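Putative short-chain dehydrogenase/reductase (Burkholderia xenovorans, PDB 5K9Z) is a short-chain dehydrogenase/reductase that probably uses NAD or NADP to oxidise or reduce substrates at CH-OH groups. Local coordinates at residues C[87-92]-C[133-138]; C[111-116]-C[158-163]; C[142-147]-C[230-235]; C[217-222]-C[250-255]. All coordinates share one frame; numbering follows the deposited sequence.

Contact 1. Residues C[87-92]-C[133-138]; sequences GRLDCM and RAMVKQ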
loop_
_atom_site.group_PDB
_atom_site.type_symbol
_atom_site.label_atom_id
_atom_site.label_comp_id
_atom_site.label_asym_id
_atom_site.label_seq_id
_atom_site.Cartn_x
_atom_site.Cartn_y
_atom_site.Cartn_z
ATOM N N GLY C 87 8.269 37.946 7.646
ATOM C CA GLY C 87 7.544 37.960 8.903
ATOM C C GLY C 87 6.742 36.715 9.214
ATOM O O GLY C 87 6.218 36.601 10.326
ATOM N N ARG C 88 6.645 35.765 8.287
ATOM C CA ARG C 88 5.868 34.555 8.526
ATOM C C ARG C 88 6.366 33.476 7.579
ATOM O O ARG C 88 7.084 33.755 6.620
ATOM C CB ARG C 88 4.363 34.808 8.326
ATOM C CG ARG C 88 4.018 35.262 6.915
ATOM C CD ARG C 88 2.549 35.627 6.746
ATOM N NE ARG C 88 1.640 34.515 7.042
ATOM C CZ ARG C 88 0.916 34.412 8.153
ATOM N NH1 ARG C 88 0.984 35.359 9.079
ATOM N NH2 ARG C 88 0.120 33.371 8.341
ATOM N N LEU C 89 5.969 32.233 7.862
ATOM C CA LEU C 89 6.174 31.099 6.963
ATOM C C LEU C 89 4.867 30.319 6.864
ATOM O O LEU C 89 4.349 29.840 7.879
ATOM C CB LEU C 89 7.292 30.184 7.455
ATOM C CG LEU C 89 7.586 28.990 6.549
ATOM C CD1 LEU C 89 8.046 29.454 5.163
ATOM C CD2 LEU C 89 8.622 28.087 7.194
ATOM N N ASP C 90 4.320 30.217 5.656
ATOM C CA ASP C 90 3.037 29.545 5.476
ATOM C C ASP C 90 3.165 28.136 4.935
ATOM O O ASP C 90 2.323 27.287 5.241
ATOM C CB ASP C 90 2.154 30.356 4.539
ATOM C CG ASP C 90 1.826 31.706 5.107
ATOM O OD1 ASP C 90 1.125 31.738 6.136
ATOM O OD2 ASP C 90 2.250 32.727 4.525
ATOM N N CYS C 91 4.188 27.873 4.130
ATOM C CA CYS C 91 4.323 26.585 3.476
ATOM C C CYS C 91 5.794 26.208 3.439
ATOM O O CYS C 91 6.636 27.031 3.072
ATOM C CB CYS C 91 3.736 26.618 2.058
ATOM S SG CYS C 91 3.924 25.042 1.195
ATOM N N MET C 92 6.103 24.990 3.865
ATOM C CA MET C 92 7.453 24.441 3.798
ATOM C C MET C 92 7.446 23.249 2.849
ATOM O O MET C 92 6.604 22.360 2.989
ATOM C CB MET C 92 7.924 23.995 5.177
ATOM C CG MET C 92 9.274 23.296 5.166
ATOM S SD MET C 92 10.610 24.473 4.958
ATOM C CE MET C 92 12.058 23.434 5.187
ATOM N N ARG C 133 8.227 25.070 14.255
ATOM C CA ARG C 133 8.507 26.083 15.267
ATOM C C ARG C 133 7.949 27.437 14.856
ATOM O O ARG C 133 7.389 28.164 15.681
ATOM C CB ARG C 133 10.010 26.194 15.517
ATOM C CG ARG C 133 10.607 25.101 16.365
ATOM C CD ARG C 133 12.127 25.338 16.554
ATOM N NE ARG C 133 12.698 24.365 17.476
ATOM C CZ ARG C 133 13.931 24.430 17.975
ATOM N NH1 ARG C 133 14.737 25.434 17.635
ATOM N NH2 ARG C 133 14.354 23.491 18.816
ATOM N N ALA C 134 8.121 27.813 13.591
ATOM C CA ALA C 134 7.539 29.077 13.144
ATOM C C ALA C 134 6.018 28.981 13.053
ATOM O O ALA C 134 5.304 29.944 13.362
ATOM C CB ALA C 134 8.153 29.487 11.801
ATOM N N MET C 135 5.503 27.821 12.652
ATOM C CA MET C 135 4.098 27.732 12.274
ATOM C C MET C 135 3.176 27.580 13.473
ATOM O O MET C 135 2.063 28.115 13.451
ATOM C CB MET C 135 3.888 26.587 11.283
ATOM C CG MET C 135 4.492 26.895 9.923
ATOM S SD MET C 135 4.432 25.446 8.865
ATOM C CE MET C 135 5.156 26.080 7.350
ATOM N N VAL C 136 3.597 26.855 14.520
ATOM C CA VAL C 136 2.703 26.709 15.668
ATOM C C VAL C 136 2.451 28.062 16.315
ATOM O O VAL C 136 1.390 28.277 16.911
ATOM C CB VAL C 136 3.223 25.680 16.701
ATOM C CG1 VAL C 136 3.327 24.292 16.068
ATOM C CG2 VAL C 136 4.541 26.114 17.301
ATOM N N LYS C 137 3.388 29.004 16.179
ATOM C CA LYS C 137 3.139 30.361 16.667
ATOM C C LYS C 137 2.039 31.047 15.862
ATOM O O LYS C 137 1.199 31.756 16.429
ATOM C CB LYS C 137 4.423 31.189 16.613
ATOM C CG LYS C 137 5.533 30.726 17.551
ATOM C CD LYS C 137 6.763 31.622 17.419
ATOM C CE LYS C 137 7.908 31.171 18.319
ATOM N NZ LYS C 137 7.678 31.561 19.736
ATOM N N GLN C 138 2.030 30.850 14.539
ATOM C CA GLN C 138 0.978 31.405 13.686
ATOM C C GLN C 138 -0.384 30.770 13.953
ATOM O O GLN C 138 -1.418 31.402 13.715
ATOM C CB GLN C 138 1.342 31.204 12.205
ATOM C CG GLN C 138 2.474 32.090 11.698
ATOM C CD GLN C 138 3.218 31.497 10.500
ATOM O OE1 GLN C 138 4.333 31.934 10.183
ATOM N NE2 GLN C 138 2.611 30.497 9.835
HETATM O O HOH W 1 -2.167 32.816 10.858
#
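The tip of M135 is the bump of this contact, and the backbone from L89 to M92 forms the hollow that receives it. CE rests 3.9 Å from L89 CG and 4.1 Å from M92 CB, with the D90 carbonyl closing a further wall. The unbranched M135 chain, extended beyond CG, carries its methyl to the backbone of D90-M92. A second, shallower fit is made by A134, whose CB points toward the loop and just reaches L89 CB (4.5 Å), a small side chain that lets the helix lie close.

Beside this apolar fit, the Q138 amide pairs with both polar groups of L89. The L89 N-H points to Q138 OE1 at 2.9 Å, along a nearly straight line (168°). In return Q138 NE2 gives a proton to L89 O at 2.7 Å, from 40° above that carbonyl's plane. NE2 also makes a weak bond to S140 O. Glutamine suits the place by offering donor and acceptor side by side, matching what a backbone offers.

R88 lays one face of its guanidinium over Q138 CD, offset toward the rim, with the two flat groups 23° apart. It grips the D90 carboxylate side-on through NE and NH2, the latter 2.9 Å from OD1; D90 OD2 additionally accepts from V17 N. Together these contacts hold the last part of helix 110-138 against the loop that leads into strand 91-94, the packing of a beta-alpha-beta crossover, whose next strand is 141-146, in a Rossmann fold.

Contact 2. Residues C[111-116]-C[158-163]; sequences AAWHAT and PHAYTS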
loop_
_atom_site.group_PDB
_atom_site.type_symbol
_atom_site.label_atom_id
_atom_site.label_comp_id
_atom_site.label_asym_id
_atom_site.label_seq_id
_atom_site.Cartn_x
_atom_site.Cartn_y
_atom_site.Cartn_z
ATOM N N ALA C 111 28.885 4.526 5.309
ATOM C CA ALA C 111 29.046 5.918 4.903
ATOM C C ALA C 111 28.047 6.282 3.807
ATOM O O ALA C 111 27.415 7.344 3.860
ATOM C CB ALA C 111 30.493 6.166 4.448
ATOM N N ALA C 112 27.876 5.408 2.812
ATOM C CA ALA C 112 26.891 5.673 1.769
ATOM C C ALA C 112 25.472 5.642 2.330
ATOM O O ALA C 112 24.642 6.478 1.963
ATOM C CB ALA C 112 27.038 4.668 0.628
ATOM N N TRP C 113 25.187 4.689 3.225
ATOM C CA TRP C 113 23.891 4.627 3.897
ATOM C C TRP C 113 23.599 5.931 4.633
ATOM O O TRP C 113 22.541 6.546 4.437
ATOM C CB TRP C 113 23.885 3.412 4.844
ATOM C CG TRP C 113 22.713 3.273 5.755
ATOM C CD1 TRP C 113 22.648 3.602 7.080
ATOM C CD2 TRP C 113 21.428 2.739 5.409
ATOM N NE1 TRP C 113 21.393 3.310 7.575
ATOM C CE2 TRP C 113 20.629 2.782 6.568
ATOM C CE3 TRP C 113 20.877 2.225 4.224
ATOM C CZ2 TRP C 113 19.304 2.341 6.580
ATOM C CZ3 TRP C 113 19.559 1.784 4.235
ATOM C CH2 TRP C 113 18.785 1.857 5.405
ATOM N N HIS C 114 24.548 6.385 5.469
ATOM C CA HIS C 114 24.343 7.592 6.267
ATOM C C HIS C 114 24.266 8.851 5.411
ATOM O O HIS C 114 23.469 9.747 5.706
ATOM C CB HIS C 114 25.448 7.742 7.326
ATOM C CG HIS C 114 25.328 6.763 8.452
ATOM N ND1 HIS C 114 26.366 5.950 8.847
ATOM C CD2 HIS C 114 24.263 6.405 9.208
ATOM C CE1 HIS C 114 25.963 5.172 9.835
ATOM N NE2 HIS C 114 24.687 5.419 10.066
ATOM N N ALA C 115 25.114 8.965 4.380
ATOM C CA ALA C 115 25.025 10.123 3.493
ATOM C C ALA C 115 23.654 10.207 2.823
ATOM O O ALA C 115 23.093 11.301 2.685
ATOM C CB ALA C 115 26.121 10.074 2.427
ATOM N N THR C 116 23.112 9.067 2.381
ATOM C CA THR C 116 21.808 9.075 1.716
ATOM C C THR C 116 20.716 9.520 2.680
ATOM O O THR C 116 19.933 10.425 2.373
ATOM C CB THR C 116 21.482 7.691 1.149
ATOM O OG1 THR C 116 22.495 7.293 0.221
ATOM C CG2 THR C 116 20.101 7.702 0.411
ATOM N N PRO C 158 16.458 2.341 -4.994
ATOM C CA PRO C 158 17.532 1.717 -4.214
ATOM C C PRO C 158 17.130 1.495 -2.761
ATOM O O PRO C 158 16.141 2.040 -2.270
ATOM C CB PRO C 158 18.683 2.727 -4.316
ATOM C CG PRO C 158 18.388 3.512 -5.558
ATOM C CD PRO C 158 16.891 3.589 -5.641
ATOM N N HIS C 159 17.943 0.693 -2.056
ATOM C CA HIS C 159 17.588 0.304 -0.692
ATOM C C HIS C 159 17.541 1.508 0.237
ATOM O O HIS C 159 16.576 1.686 0.983
ATOM C CB HIS C 159 18.570 -0.728 -0.146
ATOM C CG HIS C 159 18.550 -2.027 -0.882
ATOM N ND1 HIS C 159 17.389 -2.736 -1.107
ATOM C CD2 HIS C 159 19.550 -2.750 -1.438
ATOM C CE1 HIS C 159 17.673 -3.837 -1.782
ATOM N NE2 HIS C 159 18.979 -3.873 -1.989
ATOM N N ALA C 160 18.591 2.330 0.235
ATOM C CA ALA C 160 18.589 3.474 1.146
ATOM C C ALA C 160 17.491 4.452 0.773
ATOM O O ALA C 160 16.776 4.964 1.646
ATOM C CB ALA C 160 19.949 4.169 1.138
ATOM N N TYR C 161 17.342 4.711 -0.525
ATOM C CA TYR C 161 16.253 5.542 -1.019
ATOM C C TYR C 161 14.910 5.031 -0.528
ATOM O O TYR C 161 14.117 5.783 0.045
ATOM C CB TYR C 161 16.281 5.544 -2.542
ATOM C CG TYR C 161 15.409 6.563 -3.225
ATOM C CD1 TYR C 161 15.870 7.867 -3.422
ATOM C CD2 TYR C 161 14.169 6.206 -3.769
ATOM C CE1 TYR C 161 15.112 8.795 -4.099
ATOM C CE2 TYR C 161 13.402 7.131 -4.468
ATOM C CZ TYR C 161 13.875 8.423 -4.616
ATOM O OH TYR C 161 13.120 9.346 -5.288
ATOM N N THR C 162 14.662 3.730 -0.697
ATOM C CA THR C 162 13.364 3.182 -0.323
ATOM C C THR C 162 13.134 3.307 1.186
ATOM O O THR C 162 12.042 3.687 1.624
ATOM C CB THR C 162 13.274 1.725 -0.783
ATOM O OG1 THR C 162 13.377 1.643 -2.227
ATOM C CG2 THR C 162 11.981 1.094 -0.317
ATOM N N SER C 163 14.154 3.008 1.997
ATOM C CA SER C 163 13.991 3.103 3.442
ATOM C C SER C 163 13.740 4.547 3.869
ATOM O O SER C 163 12.844 4.827 4.685
ATOM C CB SER C 163 15.231 2.528 4.122
ATOM O OG SER C 163 15.101 2.487 5.522
#
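W113 and T116 of helix 110-138 straddle A160, an alanine at the start of helix 159-179. These are the two long helices that pack side by side on one face of the Rossmann-type core in classical short-chain dehydrogenases. The axes of the two short segments approach to 9.6 Å at 36°. A160 CB points at the facing helix and sits 3.6 Å from T116 CG2 and 3.8 Å from W113 CE3; a small side chain suits a place pinched between an indole and a methyl. The six-membered part of the indole also reaches A160 CA, from CZ3 at 3.7 Å. W113 CG stands anti to the backbone N (chi1 172°), and chi2 of -101° turns the six-membered part to A160.

Behind this first shell, F272 of the second subunit packs on A112, A115 and T116, and H159 stacks its ring on H266 of that subunit. Y161 turns from the contact toward S148 and fits the tyrosine of the family's Y-x-x-x-K pattern. T116 is fixed by its hydroxyl: OG1 accepts from A101 N and donates to A112 O at 2.9 Å, reaching that oxygen from the face of its plane opposite the one used by T116 N.

Contact 3. Residues C[142-147]-C[230-235]; sequences CILSVA and AALVYL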
loop_
_atom_site.group_PDB
_atom_site.type_symbol
_atom_site.label_atom_id
_atom_site.label_comp_id
_atom_site.label_asym_id
_atom_site.label_seq_id
_atom_site.Cartn_x
_atom_site.Cartn_y
_atom_site.Cartn_z
ATOM N N CYS C 142 1.493 24.798 6.475
ATOM C CA CYS C 142 1.419 23.566 5.715
ATOM C C CYS C 142 2.842 23.090 5.466
ATOM O O CYS C 142 3.633 23.814 4.857
ATOM C CB CYS C 142 0.682 23.810 4.391
ATOM S SG CYS C 142 0.432 22.348 3.445
ATOM N N ILE C 143 3.177 21.890 5.935
ATOM C CA ILE C 143 4.506 21.316 5.740
ATOM C C ILE C 143 4.389 20.152 4.764
ATOM O O ILE C 143 3.653 19.186 5.011
ATOM C CB ILE C 143 5.124 20.870 7.073
ATOM C CG1 ILE C 143 5.200 22.069 8.034
ATOM C CG2 ILE C 143 6.496 20.307 6.841
ATOM C CD1 ILE C 143 5.638 21.711 9.454
ATOM N N LEU C 144 5.115 20.239 3.659
ATOM C CA LEU C 144 4.978 19.279 2.568
ATOM C C LEU C 144 6.331 18.662 2.257
ATOM O O LEU C 144 7.339 19.365 2.195
ATOM C CB LEU C 144 4.401 19.955 1.313
ATOM C CG LEU C 144 3.035 20.621 1.473
ATOM C CD1 LEU C 144 2.649 21.439 0.246
ATOM C CD2 LEU C 144 1.988 19.555 1.755
ATOM N N SER C 145 6.357 17.344 2.065
ATOM C CA SER C 145 7.589 16.640 1.749
ATOM C C SER C 145 7.421 15.891 0.433
ATOM O O SER C 145 6.399 15.240 0.203
ATOM C CB SER C 145 7.975 15.663 2.864
ATOM O OG SER C 145 8.155 16.340 4.104
ATOM N N VAL C 146 8.430 15.966 -0.426
ATOM C CA VAL C 146 8.398 15.245 -1.699
ATOM C C VAL C 146 9.007 13.879 -1.414
ATOM O O VAL C 146 10.235 13.736 -1.299
ATOM C CB VAL C 146 9.145 15.996 -2.799
ATOM C CG1 VAL C 146 9.136 15.186 -4.138
ATOM C CG2 VAL C 146 8.528 17.390 -2.978
ATOM N N ALA C 147 8.144 12.882 -1.240
ATOM C CA ALA C 147 8.650 11.536 -1.016
ATOM C C ALA C 147 8.796 10.888 -2.387
ATOM O O ALA C 147 9.395 11.493 -3.278
ATOM C CB ALA C 147 7.738 10.742 -0.076
ATOM N N ALA C 230 2.075 21.115 -9.146
ATOM C CA ALA C 230 0.646 21.365 -9.014
ATOM C C ALA C 230 0.039 20.562 -7.882
ATOM O O ALA C 230 -0.902 21.036 -7.230
ATOM C CB ALA C 230 -0.078 21.052 -10.325
ATOM N N ALA C 231 0.537 19.344 -7.649
ATOM C CA ALA C 231 0.047 18.555 -6.522
ATOM C C ALA C 231 0.394 19.226 -5.203
ATOM O O ALA C 231 -0.433 19.280 -4.282
ATOM C CB ALA C 231 0.628 17.140 -6.571
ATOM N N LEU C 232 1.619 19.755 -5.101
ATOM C CA LEU C 232 2.021 20.470 -3.901
ATOM C C LEU C 232 1.193 21.730 -3.711
ATOM O O LEU C 232 0.815 22.067 -2.585
ATOM C CB LEU C 232 3.512 20.815 -3.981
ATOM C CG LEU C 232 4.441 19.614 -3.874
ATOM C CD1 LEU C 232 5.810 19.983 -4.395
ATOM C CD2 LEU C 232 4.541 19.143 -2.415
ATOM N N VAL C 233 0.928 22.466 -4.792
ATOM C CA VAL C 233 0.111 23.669 -4.648
ATOM C C VAL C 233 -1.305 23.290 -4.220
ATOM O O VAL C 233 -1.885 23.924 -3.330
ATOM C CB VAL C 233 0.136 24.506 -5.943
ATOM C CG1 VAL C 233 -0.949 25.579 -5.916
ATOM C CG2 VAL C 233 1.513 25.176 -6.100
ATOM N N TYR C 234 -1.865 22.224 -4.805
ATOM C CA TYR C 234 -3.153 21.728 -4.313
ATOM C C TYR C 234 -3.106 21.481 -2.801
ATOM O O TYR C 234 -3.966 21.966 -2.051
ATOM C CB TYR C 234 -3.575 20.451 -5.037
ATOM C CG TYR C 234 -4.747 19.783 -4.344
ATOM C CD1 TYR C 234 -6.017 20.360 -4.362
ATOM C CD2 TYR C 234 -4.572 18.603 -3.632
ATOM C CE1 TYR C 234 -7.092 19.759 -3.702
ATOM C CE2 TYR C 234 -5.627 18.002 -2.963
ATOM C CZ TYR C 234 -6.881 18.575 -3.009
ATOM O OH TYR C 234 -7.917 17.964 -2.337
ATOM N N LEU C 235 -2.091 20.748 -2.334
ATOM C CA LEU C 235 -2.024 20.434 -0.910
ATOM C C LEU C 235 -1.829 21.680 -0.049
ATOM O O LEU C 235 -2.290 21.706 1.102
ATOM C CB LEU C 235 -0.919 19.414 -0.630
ATOM C CG LEU C 235 -1.165 17.971 -1.083
ATOM C CD1 LEU C 235 0.053 17.107 -0.830
ATOM C CD2 LEU C 235 -2.386 17.377 -0.399
#
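L232 brings helix 225-236 down onto L144 of strand 141-146, joining a helix to the central parallel sheet of the Rossmann fold. The short helix segment runs nearly antiparallel to the strand, at 157° and 9.6 Å between axes. The two branches of L232 divide the work. CD2 comes within 3.8 Å of L144 CB as the two leucine side chains slide past each other in opposite directions, while CD1 meets V146 CG2 at 4.0 Å, those side chains crossing at about a right angle. A forked residue suits a position that must cover two alternate strand residues at once; L144 CD1 in turn sits 3.4 Å from the L232 carbonyl oxygen.

V233 faces the other way and packs on L34 and M35 of helix 26-37, the neighbouring helix on this face of the sheet. Y234 also points off the strand, onto V243. One turn after L232, L235 is again directed at the sheet: its CB lies 3.8 Å from L144 CD2, so L144 is flanked by both helix leucines, and L235 also packs on V189 of the adjoining strand. The carbonyl closes the segment. L235 O accepts a hydrogen bond from R185 NH2 and has C142 SG beside it, 3.6 Å away.

Contact 4. Residues C[217-222]-C[250-255]; sequences SPLGTP and VDSGVT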
loop_
_atom_site.group_PDB
_atom_site.type_symbol
_atom_site.label_atom_id
_atom_site.label_comp_id
_atom_site.label_asym_id
_atom_site.label_seq_id
_atom_site.Cartn_x
_atom_site.Cartn_y
_atom_site.Cartn_z
ATOM N N SER C 217 4.768 4.739 -17.813
ATOM C CA SER C 217 3.412 5.108 -17.416
ATOM C C SER C 217 2.388 4.214 -18.105
ATOM O O SER C 217 2.392 4.111 -19.336
ATOM C CB SER C 217 3.125 6.556 -17.788
ATOM O OG SER C 217 1.751 6.854 -17.590
ATOM N N PRO C 218 1.445 3.632 -17.362
ATOM C CA PRO C 218 0.327 2.947 -18.030
ATOM C C PRO C 218 -0.488 3.893 -18.891
ATOM O O PRO C 218 -1.097 3.451 -19.879
ATOM C CB PRO C 218 -0.483 2.375 -16.859
ATOM C CG PRO C 218 0.557 2.140 -15.793
ATOM C CD PRO C 218 1.555 3.258 -15.943
ATOM N N LEU C 219 -0.466 5.191 -18.588
ATOM C CA LEU C 219 -1.140 6.168 -19.427
ATOM C C LEU C 219 -0.319 6.528 -20.655
ATOM O O LEU C 219 -0.831 7.209 -21.550
ATOM C CB LEU C 219 -1.445 7.436 -18.621
ATOM C CG LEU C 219 -2.427 7.228 -17.456
ATOM C CD1 LEU C 219 -2.316 8.301 -16.365
ATOM C CD2 LEU C 219 -3.858 7.128 -17.988
ATOM N N GLY C 220 0.928 6.069 -20.753
ATOM C CA GLY C 220 1.626 6.229 -22.008
ATOM C C GLY C 220 2.269 7.577 -22.229
ATOM O O GLY C 220 2.819 7.799 -23.306
ATOM N N THR C 221 2.086 8.534 -21.317
ATOM C CA THR C 221 2.633 9.883 -21.390
ATOM C C THR C 221 3.555 10.169 -20.199
ATOM O O THR C 221 3.359 9.610 -19.117
ATOM C CB THR C 221 1.494 10.906 -21.413
ATOM O OG1 THR C 221 0.649 10.662 -20.280
ATOM C CG2 THR C 221 0.681 10.767 -22.714
ATOM N N PRO C 222 4.540 11.056 -20.361
ATOM C CA PRO C 222 5.547 11.249 -19.304
ATOM C C PRO C 222 5.093 12.190 -18.189
ATOM O O PRO C 222 4.474 13.231 -18.428
ATOM C CB PRO C 222 6.739 11.840 -20.067
ATOM C CG PRO C 222 6.116 12.572 -21.200
ATOM C CD PRO C 222 4.887 11.787 -21.598
ATOM N N VAL C 250 1.449 10.301 -7.354
ATOM C CA VAL C 250 1.352 10.772 -8.735
ATOM C C VAL C 250 2.233 9.834 -9.553
ATOM O O VAL C 250 3.400 10.132 -9.815
ATOM C CB VAL C 250 1.791 12.236 -8.896
ATOM C CG1 VAL C 250 1.496 12.734 -10.321
ATOM C CG2 VAL C 250 1.123 13.140 -7.841
ATOM N N ASP C 251 1.665 8.680 -9.975
ATOM C CA ASP C 251 2.494 7.637 -10.573
ATOM C C ASP C 251 1.775 6.869 -11.678
ATOM O O ASP C 251 2.156 5.733 -11.966
ATOM C CB ASP C 251 2.967 6.652 -9.474
ATOM C CG ASP C 251 1.850 5.700 -8.991
ATOM O OD1 ASP C 251 0.643 5.978 -9.182
ATOM O OD2 ASP C 251 2.187 4.671 -8.379
ATOM N N SER C 252 0.725 7.424 -12.258
ATOM C CA SER C 252 -0.048 6.755 -13.298
ATOM C C SER C 252 -0.657 5.445 -12.818
ATOM O O SER C 252 -1.029 4.612 -13.638
ATOM C CB SER C 252 0.798 6.514 -14.558
ATOM O OG SER C 252 1.213 7.746 -15.097
ATOM N N GLY C 253 -0.750 5.240 -11.502
ATOM C CA GLY C 253 -1.404 4.072 -10.928
ATOM C C GLY C 253 -0.539 2.848 -10.698
ATOM O O GLY C 253 -1.071 1.806 -10.298
ATOM N N VAL C 254 0.785 2.954 -10.867
ATOM C CA VAL C 254 1.643 1.770 -10.855
ATOM C C VAL C 254 1.613 1.061 -9.498
ATOM O O VAL C 254 1.609 -0.177 -9.435
ATOM C CB VAL C 254 3.081 2.148 -11.270
ATOM C CG1 VAL C 254 4.046 1.033 -10.921
ATOM C CG2 VAL C 254 3.127 2.455 -12.775
ATOM N N THR C 255 1.630 1.821 -8.391
ATOM C CA THR C 255 1.770 1.181 -7.081
ATOM C C THR C 255 0.513 0.403 -6.687
ATOM O O THR C 255 0.611 -0.580 -5.949
ATOM C CB THR C 255 2.110 2.213 -5.987
ATOM O OG1 THR C 255 1.098 3.227 -5.924
ATOM C CG2 THR C 255 3.468 2.866 -6.239
#
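The puckered ring of P218 presents its CD-CG side to the loop of S252 and V254. CD stands 3.6 Å from S252 CB, and the same atom is 3.6 Å from V254 CG2, while CG approaches S252 O. Ring and valine cross at about a right angle, and the CG2 methyl touches both CD and, less closely, CG. A proline, already bent and rigid, offers this compact apolar ridge at the start of a turn. The flat carboxylate of D251 turns from this interface and organises its own loop: G253 N gives a proton to OD1 at 2.8 Å from well above the carboxylate plane, forming an Asx turn, and T255 N meets OD2 on the syn side, 30° out of plane.

The polar centre of the contact is a pair of serines. S217 OG and S252 OG are hydrogen-bonded at 2.7 Å, and either may be the donor. A chi1 of 171°, anti to the backbone N, sets S217 OG toward S252; the same oxygen receives a weak bond from L219 N. L219 CD1 reaches S252 OG at 3.8 Å.

Two turns are thus laid against each other at the surface of the Rossmann-type domain: the type I turn S217-G220 follows helix 205-216, and the type I' turn D251-V254 leads from strand 247-250, at the sheet's edge within this chain, into helix 254-257. Positive phi at G220 and G253 suits glycine; S252 takes the same sign, at 60°. G253 is the N-cap residue of that helix, and just after it V254 N bonds back to D251 O at 3.3 Å.

Overall arrangement
Contacts 1 and 3 are joined through the sheet: their centres are 16 Å apart, and strands 91-94 and 141-146 are linked by a probable hydrogen bond from L144 N to M92 O, at 2.7 Å. They work on opposite faces, since M135 packs on I143 while helix 225-236 covers L144. Contacts 1 and 2 share helix 110-138 but lie near its two ends, their centres 30 Å apart. Contact 3 grazes contact 4 where A231 CB meets V250 CG2, at 4.2 Å. The probable active site lies beyond contact 2, where the Y161 side chain turns away toward S148; Y161 and K165 fit the family's Y-x-x-x-K pattern, and K165 NZ donates to V146 O of contact 3.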